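Xaa-Pro dipeptidase (Lactobacillus brevis, PDB 3I7M) probably acts as a manganese-dependent aminopeptidase of family M24B that cleaves Xaa-Pro dipeptides, represented here by its N-terminal domain alone. Local coordinates at residues 97-101 with 121-125; 8-12 with 129-134. The contacts are given in a common frame with arbitrary orientation. Where two conformers were deposited one is given. Numbering follows the deposited sequence.

Contact 1. Residues 97-101 with 121-125; sequences VNPEH and FSAPS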
loop_
_atom_site.group_PDB
_atom_site.type_symbol
_atom_site.label_atom_id
_atom_site.label_comp_id
_atom_site.label_asym_id
_atom_site.label_seq_id
_atom_site.Cartn_x
_atom_site.Cartn_y
_atom_site.Cartn_z
ATOM N N VAL A 97 6.006 10.103 -8.243
ATOM C CA VAL A 97 5.333 9.074 -8.982
ATOM C C VAL A 97 3.976 9.555 -9.424
ATOM O O VAL A 97 3.155 10.026 -8.611
ATOM C CB VAL A 97 5.199 7.773 -8.148
ATOM C CG1 VAL A 97 4.251 6.787 -8.878
ATOM C CG2 VAL A 97 6.565 7.182 -7.808
ATOM N N ASN A 98 3.736 9.488 -10.733
ATOM C CA ASN A 98 2.419 9.727 -11.310
ATOM C C ASN A 98 2.018 8.371 -11.811
ATOM O O ASN A 98 2.436 7.969 -12.912
ATOM C CB ASN A 98 2.475 10.742 -12.456
ATOM C CG ASN A 98 1.128 10.936 -13.163
ATOM O OD1 ASN A 98 0.068 10.560 -12.667
ATOM N ND2 ASN A 98 1.180 11.581 -14.336
ATOM N N PRO A 99 1.237 7.620 -11.005
ATOM C CA PRO A 99 1.116 6.193 -11.332
ATOM C C PRO A 99 0.356 5.858 -12.584
ATOM O O PRO A 99 -0.741 6.406 -12.875
ATOM C CB PRO A 99 0.402 5.592 -10.121
ATOM C CG PRO A 99 -0.253 6.685 -9.458
ATOM C CD PRO A 99 0.558 7.952 -9.740
ATOM N N GLU A 100 0.915 4.930 -13.329
ATOM C CA GLU A 100 0.227 4.375 -14.484
ATOM C C GLU A 100 -0.293 3.016 -14.062
ATOM O O GLU A 100 -1.326 2.979 -13.377
ATOM C CB GLU A 100 1.146 4.347 -15.707
ATOM C CG GLU A 100 1.446 5.782 -16.180
ATOM C CD GLU A 100 2.231 5.866 -17.472
ATOM O OE1 GLU A 100 2.277 4.888 -18.237
ATOM O OE2 GLU A 100 2.801 6.951 -17.699
ATOM N N HIS A 101 0.388 1.915 -14.327
ATOM C CA HIS A 101 -0.091 0.630 -13.865
ATOM C C HIS A 101 0.120 0.504 -12.378
ATOM O O HIS A 101 1.208 0.811 -11.869
ATOM C CB HIS A 101 0.534 -0.526 -14.615
ATOM C CG HIS A 101 0.248 -0.494 -16.061
ATOM N ND1 HIS A 101 -0.858 -1.093 -16.614
ATOM C CD2 HIS A 101 0.841 0.209 -17.050
ATOM C CE1 HIS A 101 -0.847 -0.872 -17.924
ATOM N NE2 HIS A 101 0.153 -0.058 -18.205
ATOM N N PHE A 121 -5.509 10.185 -8.790
ATOM C CA PHE A 121 -4.436 10.165 -9.790
ATOM C C PHE A 121 -4.950 10.483 -11.171
ATOM O O PHE A 121 -6.135 10.293 -11.431
ATOM C CB PHE A 121 -3.723 8.836 -9.784
ATOM C CG PHE A 121 -3.119 8.506 -8.451
ATOM C CD1 PHE A 121 -3.597 7.435 -7.725
ATOM C CD2 PHE A 121 -2.067 9.243 -7.947
ATOM C CE1 PHE A 121 -3.062 7.133 -6.522
ATOM C CE2 PHE A 121 -1.533 8.886 -6.735
ATOM C CZ PHE A 121 -2.032 7.825 -6.057
ATOM N N SER A 122 -4.087 10.951 -12.067
ATOM C CA SER A 122 -4.641 11.468 -13.323
ATOM C C SER A 122 -5.174 10.393 -14.254
ATOM O O SER A 122 -6.269 10.532 -14.790
ATOM C CB SER A 122 -3.670 12.360 -14.051
ATOM O OG SER A 122 -2.383 11.851 -13.948
ATOM N N ALA A 123 -4.444 9.302 -14.431
ATOM C CA ALA A 123 -4.954 8.233 -15.305
ATOM C C ALA A 123 -4.254 6.925 -15.005
ATOM O O ALA A 123 -3.499 6.389 -15.795
ATOM C CB ALA A 123 -4.865 8.568 -16.787
ATOM N N PRO A 124 -4.521 6.389 -13.841
ATOM C CA PRO A 124 -3.916 5.099 -13.465
ATOM C C PRO A 124 -4.649 3.923 -14.114
ATOM O O PRO A 124 -5.783 4.087 -14.585
ATOM C CB PRO A 124 -4.142 5.062 -11.946
ATOM C CG PRO A 124 -5.459 5.824 -11.788
ATOM C CD PRO A 124 -5.428 6.893 -12.778
ATOM N N SER A 125 -4.027 2.768 -14.109
ATOM C CA SER A 125 -4.595 1.556 -14.696
ATOM C C SER A 125 -4.448 0.412 -13.692
ATOM O O SER A 125 -3.320 0.037 -13.359
ATOM C CB SER A 125 -3.836 1.114 -15.960
ATOM O OG SER A 125 -3.966 2.062 -17.012
HETATM O O HOH W 1 -1.765 8.705 -13.210
#

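Contact 2. Residues 8-12 with 129-134; sequences QIQQW and DITSFI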
loop_
_atom_site.group_PDB
_atom_site.type_symbol
_atom_site.label_atom_id
_atom_site.label_comp_id
_atom_site.label_asym_id
_atom_site.label_seq_id
_atom_site.Cartn_x
_atom_site.Cartn_y
_atom_site.Cartn_z
ATOM N N GLN A 8 11.628 -8.644 -2.729
ATOM C CA GLN A 8 10.919 -9.498 -3.625
ATOM C C GLN A 8 9.684 -8.819 -4.223
ATOM O O GLN A 8 9.430 -8.953 -5.426
ATOM C CB GLN A 8 10.496 -10.801 -2.933
ATOM C CG GLN A 8 11.662 -11.754 -2.579
ATOM C CD GLN A 8 11.155 -12.973 -1.804
ATOM O OE1 GLN A 8 10.401 -13.772 -2.329
ATOM N NE2 GLN A 8 11.570 -13.110 -0.558
ATOM N N ILE A 9 8.936 -8.098 -3.385
ATOM C CA ILE A 9 7.771 -7.366 -3.917
ATOM C C ILE A 9 8.167 -6.233 -4.812
ATOM O O ILE A 9 7.519 -5.994 -5.834
ATOM C CB ILE A 9 6.865 -6.892 -2.782
ATOM C CG1 ILE A 9 6.309 -8.114 -2.062
ATOM C CG2 ILE A 9 5.617 -6.154 -3.307
ATOM C CD1 ILE A 9 5.746 -7.860 -0.703
ATOM N N GLN A 10 9.224 -5.528 -4.433
ATOM C CA GLN A 10 9.706 -4.471 -5.291
ATOM C C GLN A 10 10.107 -5.016 -6.646
ATOM O O GLN A 10 9.791 -4.437 -7.684
ATOM C CB GLN A 10 10.879 -3.765 -4.598
ATOM C CG GLN A 10 11.560 -2.801 -5.494
ATOM C CD GLN A 10 12.557 -1.993 -4.702
ATOM O OE1 GLN A 10 13.644 -2.479 -4.378
ATOM N NE2 GLN A 10 12.166 -0.779 -4.319
ATOM N N GLN A 11 10.779 -6.160 -6.627
ATOM C CA GLN A 11 11.232 -6.764 -7.871
ATOM C C GLN A 11 10.050 -7.152 -8.774
ATOM O O GLN A 11 10.040 -6.937 -9.998
ATOM C CB GLN A 11 12.128 -7.980 -7.561
ATOM C CG GLN A 11 12.661 -8.681 -8.782
ATOM C CD GLN A 11 13.315 -10.001 -8.443
ATOM O OE1 GLN A 11 12.676 -11.068 -8.491
ATOM N NE2 GLN A 11 14.598 -9.947 -8.105
ATOM N N TRP A 12 9.038 -7.737 -8.147
ATOM C CA TRP A 12 7.818 -8.158 -8.842
ATOM C C TRP A 12 7.170 -6.942 -9.487
ATOM O O TRP A 12 6.740 -6.982 -10.627
ATOM C CB TRP A 12 6.855 -8.886 -7.868
ATOM C CG TRP A 12 5.599 -9.381 -8.492
ATOM C CD1 TRP A 12 5.343 -10.626 -8.953
ATOM C CD2 TRP A 12 4.378 -8.611 -8.759
ATOM N NE1 TRP A 12 4.056 -10.702 -9.444
ATOM C CE2 TRP A 12 3.458 -9.475 -9.357
ATOM C CE3 TRP A 12 3.984 -7.296 -8.488
ATOM C CZ2 TRP A 12 2.183 -9.061 -9.737
ATOM C CZ3 TRP A 12 2.761 -6.879 -8.895
ATOM C CH2 TRP A 12 1.857 -7.750 -9.533
ATOM N N ASP A 129 -2.754 -7.758 -10.552
ATOM C CA ASP A 129 -3.224 -8.431 -9.358
ATOM C C ASP A 129 -2.033 -9.146 -8.771
ATOM O O ASP A 129 -1.450 -10.012 -9.390
ATOM C CB ASP A 129 -4.365 -9.389 -9.697
ATOM C CG ASP A 129 -5.070 -9.921 -8.485
ATOM O OD1 ASP A 129 -4.681 -9.584 -7.358
ATOM O OD2 ASP A 129 -6.056 -10.658 -8.691
ATOM N N ILE A 130 -1.666 -8.769 -7.553
ATOM C CA ILE A 130 -0.572 -9.409 -6.819
ATOM C C ILE A 130 -1.052 -10.515 -5.883
ATOM O O ILE A 130 -0.227 -11.165 -5.234
ATOM C CB ILE A 130 0.314 -8.361 -6.093
ATOM C CG1 ILE A 130 1.707 -8.883 -5.787
ATOM C CG2 ILE A 130 -0.429 -7.752 -4.867
ATOM C CD1 ILE A 130 2.662 -7.820 -5.317
ATOM N N THR A 131 -2.364 -10.813 -5.923
ATOM C CA THR A 131 -2.956 -11.818 -5.022
ATOM C C THR A 131 -2.183 -13.154 -5.068
ATOM O O THR A 131 -1.758 -13.666 -4.043
ATOM C CB THR A 131 -4.425 -12.034 -5.352
ATOM O OG1 THR A 131 -5.123 -10.833 -5.033
ATOM C CG2 THR A 131 -5.013 -13.225 -4.489
ATOM N N SER A 132 -1.995 -13.690 -6.274
ATOM C CA SER A 132 -1.360 -14.987 -6.432
ATOM C C SER A 132 0.110 -14.957 -5.982
ATOM O O SER A 132 0.611 -15.920 -5.339
ATOM C CB SER A 132 -1.456 -15.434 -7.882
ATOM O OG SER A 132 -0.723 -16.616 -8.059
ATOM N N PHE A 133 0.840 -13.896 -6.359
ATOM C CA PHE A 133 2.261 -13.736 -5.988
ATOM C C PHE A 133 2.417 -13.746 -4.421
ATOM O O PHE A 133 3.253 -14.469 -3.819
ATOM C CB PHE A 133 2.897 -12.514 -6.585
ATOM C CG PHE A 133 4.360 -12.293 -6.152
ATOM C CD1 PHE A 133 5.411 -12.953 -6.780
ATOM C CD2 PHE A 133 4.689 -11.429 -5.134
ATOM C CE1 PHE A 133 6.731 -12.777 -6.360
ATOM C CE2 PHE A 133 5.993 -11.235 -4.737
ATOM C CZ PHE A 133 7.022 -11.914 -5.359
ATOM N N ILE A 134 1.558 -12.981 -3.746
ATOM C CA ILE A 134 1.597 -12.928 -2.287
ATOM C C ILE A 134 1.251 -14.326 -1.737
ATOM O O ILE A 134 1.840 -14.772 -0.732
ATOM C CB ILE A 134 0.624 -11.859 -1.735
ATOM C CG1 ILE A 134 1.014 -10.425 -2.127
ATOM C CG2 ILE A 134 0.429 -12.096 -0.194
ATOM C CD1 ILE A 134 2.414 -9.969 -1.787
#

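Contact 1. Residues 97-101 with 121-125
Two loops run side by side here and join as the start of a parallel strand pair. Val97 stays clear of 121-125 and packs on Val92 of helix 84-94 and on Phe49. Asn98 reaches across with its amide: OD1 accepts a hydrogen bond from a bridging water at 2.7 Å and lies 3.1 Å from Ser122 OG. The same water donates to Pro99 O at 2.5 Å and accepts from Ala123 N at 3.0 Å, spanning the gap where the backbones are too far apart to bond directly. Pro99 points toward the other loop and lays its ring on Phe121: CG sits 3.5 Å from the centroid of the Phe121 ring, 15° off the normal, a CH-pi contact. Its carbonyl O also receives a CA-H...O contact from Pro124 CA at 3.5 Å. At Glu100 the side chain turns away, while the backbone makes the direct link, Ser125 N donating to Glu100 O at 2.8 Å. His101 then pairs with Ser125 as a parallel bridge, CA to CA 4.7 Å, with His101 CA 3.3 Å from Ser125 O; both side chains lie on one face of the sheet, and the imidazole ND1 is hydrogen-bonded to Asp127. Here begin the adjacent parallel strands 101-104 and 125-129, joined through helix 111-118 in a beta-alpha-beta crossover, with 125-129 at the sheet edge. Backbone bonding of His101 to Ser19 ties the contact toward strand 20-23, while Phe121 packs against Met20 and against Ala89 and Val92 of helix 84-94.

Contact 2. Residues 8-12 with 129-134
Trp12 is the main bump of this interface: its indole, projecting from helix 5-15, lies across Ile130 and Phe133, which both cover the same face. Ile130 sits at the six-membered ring: its CG1 stands 3.7 Å from the centroid of that ring, just 4° off the normal, a CH-pi contact, and its CD1 comes within 3.5 Å of Trp12 CE3. Phe133 lies over the same face at the five-membered ring, centroids 4.2 Å apart and planes inclined at 36°, an oblique aromatic pair. Phe133 is itself a knob directed at helix 5-15, entering the space bounded by Gln8, Ile9 and Trp12. Trp12 CB covers its face, 4.0 Å from the centroid of the Phe133 ring, while Ile9 CG1 meets its edge at Phe133 CE2, 4.1 Å away. Ile9 CG2 also touches Ile130 CD1 at 3.9 Å. Ile9 CD1 meets Ile134 CD1 at 4.1 Å, closing the apolar patch. Away from this patch, Asp129 caps the start of helix 131-136: its OD1 accepts from Thr131 N at 3.0 Å and from Thr131 OG1 at 2.7 Å. The contact thus packs the N-terminal helix 5-15 against the turn and short helix that follow edge strand 125-129. Ile130 and Trp12 rest on Thr21 of strand 20-23, Ile9 continues onto Val48 of strand 45-48 and Leu32 of helix 26-33, and Ile134 touches Thr28 of that same helix.

In the fold
The second segments of the two contacts, 121-125 and 129-134, flank strand 125-129. Contact 1 brings the polypeptide into that strand, and contact 2 receives it as it leaves, the two centres about 19 Å apart. Contact 1 joins loops 20 residues apart in sequence, whereas contact 2 brings together segments 117 residues apart, placing the first and last helices of this chain, 5-15 and 131-136, against each other. Strand 20-23 links the contacts: Pro99 and Phe121 touch Met20, Trp12 and Ile130 touch Thr21. The construct lacks the remainder of the peptidase, including its Peptidase_M24 part, so neither contact can be placed here relative to a metal site.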